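Protein (glyceraldehyde 3-phosphate dehydrogenase) (Sulfolobus solfataricus, PDB 1B7G) catalyses the phosphorylating oxidation of glyceraldehyde 3-phosphate in archaeal glycolysis, accepting NAD or NADP as cofactor with a marked preference for NADP. Local coordinates at residues Q23-L28 and A311-M316. The protein carries 1 engineered substitution. Sequence-based numbering, arbitrary orientation.
Sequences QPDMKL and AIRASM
M26 overlaps one face of the R313 guanidinium with its CE methyl, 3.7 Å above the plane and offset toward the rim. At the edge of the same group R313 meets the carboxylate of D25 tip to tip, the two planes only 20° apart, in a textbook side-on, bidentate salt bridge. NE donates to D25 OD2 at 2.8 Å. NH2 meets D25 OD1 at 2.7 Å, along an almost straight line, and each oxygen uses its syn lone pair. The same NH2 gives its other hydrogen to Q23 OE1, 2.8 Å away and in the carbonyl plane. The amide itself is turned 56° from the guanidinium. Further bonds help to orient both groups: Q23 NE2 bonds to A19 O and S331 OG, and R313 NH1 to T328 OG1 and S324 OG, the three hydroxyls all belonging to helix 321-331. The contact ties the turn between helix 11-21 and strand 26-32 of the N-terminal Rossmann-type nucleotide-binding domain to the C-terminal part of helix 304-315, far along the chain. An alanine in place of R313 would probably leave the D25 carboxylate without this countercharge and Q23 OE1 without this donor, loosening the join between turn and helix. M26, extended beyond CG, also presses CE on I312 CG2 at 3.5 Å, tighter than usual carbon packing. I312 packs as well against V82 of strand 80-83, in the parallel sheet of the Rossmann-type domain.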
loop_
_atom_site.group_PDB
_atom_site.type_symbol
_atom_site.label_atom_id
_atom_site.label_comp_id
_atom_site.label_asym_id
_atom_site.label_seq_id
_atom_site.Cartn_x
_atom_site.Cartn_y
_atom_site.Cartn_z
ATOM N N GLN A 23 -0.689 -21.518 7.000
ATOM C CA GLN A 23 0.169 -22.608 7.491
ATOM C C GLN A 23 -0.514 -23.958 7.200
ATOM O O GLN A 23 -1.726 -24.056 7.402
ATOM C CB GLN A 23 0.385 -22.452 8.983
ATOM C CG GLN A 23 1.225 -21.244 9.412
ATOM C CD GLN A 23 2.398 -20.948 8.532
ATOM O OE1 GLN A 23 3.407 -21.665 8.502
ATOM N NE2 GLN A 23 2.283 -19.878 7.716
ATOM N N PRO A 24 0.240 -24.963 6.814
ATOM C CA PRO A 24 -0.317 -26.296 6.561
ATOM C C PRO A 24 -0.736 -27.019 7.822
ATOM O O PRO A 24 -1.582 -27.936 7.761
ATOM C CB PRO A 24 0.821 -27.048 5.881
ATOM C CG PRO A 24 2.052 -26.369 6.382
ATOM C CD PRO A 24 1.680 -24.907 6.522
ATOM N N ASP A 25 -0.163 -26.681 8.972
ATOM C CA ASP A 25 -0.424 -27.408 10.211
ATOM C C ASP A 25 -1.207 -26.646 11.222
ATOM O O ASP A 25 -1.270 -26.968 12.430
ATOM C CB ASP A 25 0.927 -27.866 10.833
ATOM C CG ASP A 25 1.849 -26.669 11.115
ATOM O OD1 ASP A 25 1.713 -25.610 10.477
ATOM O OD2 ASP A 25 2.736 -26.806 11.967
ATOM N N MET A 26 -1.818 -25.527 10.794
ATOM C CA MET A 26 -2.616 -24.753 11.719
ATOM C C MET A 26 -3.980 -24.429 11.114
ATOM O O MET A 26 -4.086 -24.277 9.900
ATOM C CB MET A 26 -1.879 -23.405 11.985
ATOM C CG MET A 26 -0.503 -23.571 12.582
ATOM S SD MET A 26 0.203 -21.970 13.142
ATOM C CE MET A 26 1.850 -22.482 13.536
ATOM N N LYS A 27 -4.947 -24.151 11.958
ATOM C CA LYS A 27 -6.223 -23.650 11.439
ATOM C C LYS A 27 -6.644 -22.474 12.319
ATOM O O LYS A 27 -6.570 -22.552 13.543
ATOM C CB LYS A 27 -7.296 -24.714 11.323
ATOM C CG LYS A 27 -8.269 -24.950 12.437
ATOM C CD LYS A 27 -8.961 -26.308 12.283
ATOM C CE LYS A 27 -10.214 -26.422 13.130
ATOM N NZ LYS A 27 -10.714 -27.826 13.212
ATOM N N LEU A 28 -7.089 -21.405 11.659
ATOM C CA LEU A 28 -7.574 -20.244 12.387
ATOM C C LEU A 28 -8.962 -20.524 12.964
ATOM O O LEU A 28 -9.926 -20.619 12.210
ATOM C CB LEU A 28 -7.646 -19.020 11.478
ATOM C CG LEU A 28 -8.223 -17.746 12.124
ATOM C CD1 LEU A 28 -7.309 -17.187 13.207
ATOM C CD2 LEU A 28 -8.432 -16.688 11.036
ATOM N N ALA A 311 6.746 -19.024 17.053
ATOM C CA ALA A 311 6.512 -19.073 18.463
ATOM C C ALA A 311 5.415 -20.124 18.756
ATOM O O ALA A 311 5.494 -20.790 19.792
ATOM C CB ALA A 311 6.149 -17.740 19.094
ATOM N N ILE A 312 4.384 -20.162 17.923
ATOM C CA ILE A 312 3.337 -21.177 18.106
ATOM C C ILE A 312 3.992 -22.557 18.059
ATOM O O ILE A 312 3.812 -23.375 18.940
ATOM C CB ILE A 312 2.257 -21.080 17.017
ATOM C CG1 ILE A 312 1.369 -19.851 17.267
ATOM C CG2 ILE A 312 1.410 -22.345 16.983
ATOM C CD1 ILE A 312 0.610 -19.336 16.055
ATOM N N ARG A 313 4.832 -22.790 17.067
ATOM C CA ARG A 313 5.489 -24.082 16.927
ATOM C C ARG A 313 6.397 -24.402 18.088
ATOM O O ARG A 313 6.365 -25.555 18.563
ATOM C CB ARG A 313 6.206 -24.177 15.574
ATOM C CG ARG A 313 5.233 -24.057 14.424
ATOM C CD ARG A 313 5.561 -25.019 13.280
ATOM N NE ARG A 313 4.623 -24.814 12.167
ATOM C CZ ARG A 313 4.745 -23.873 11.237
ATOM N NH1 ARG A 313 5.781 -23.010 11.229
ATOM N NH2 ARG A 313 3.792 -23.824 10.311
ATOM N N ALA A 314 7.166 -23.422 18.616
ATOM C CA ALA A 314 8.000 -23.664 19.765
ATOM C C ALA A 314 7.197 -24.041 21.012
ATOM O O ALA A 314 7.417 -25.054 21.671
ATOM C CB ALA A 314 8.851 -22.440 20.108
ATOM N N SER A 315 6.247 -23.194 21.373
ATOM C CA SER A 315 5.402 -23.398 22.521
ATOM C C SER A 315 4.748 -24.798 22.501
ATOM O O SER A 315 4.710 -25.462 23.531
ATOM C CB SER A 315 4.275 -22.374 22.505
ATOM O OG SER A 315 3.481 -22.349 23.646
ATOM N N MET A 316 4.223 -25.185 21.338
ATOM C CA MET A 316 3.493 -26.454 21.222
ATOM C C MET A 316 4.401 -27.605 20.839
ATOM O O MET A 316 3.908 -28.697 20.565
ATOM C CB MET A 316 2.403 -26.339 20.166
ATOM C CG MET A 316 1.412 -25.217 20.360
ATOM S SD MET A 316 0.410 -25.424 21.844
ATOM C CE MET A 316 -0.635 -26.784 21.298
#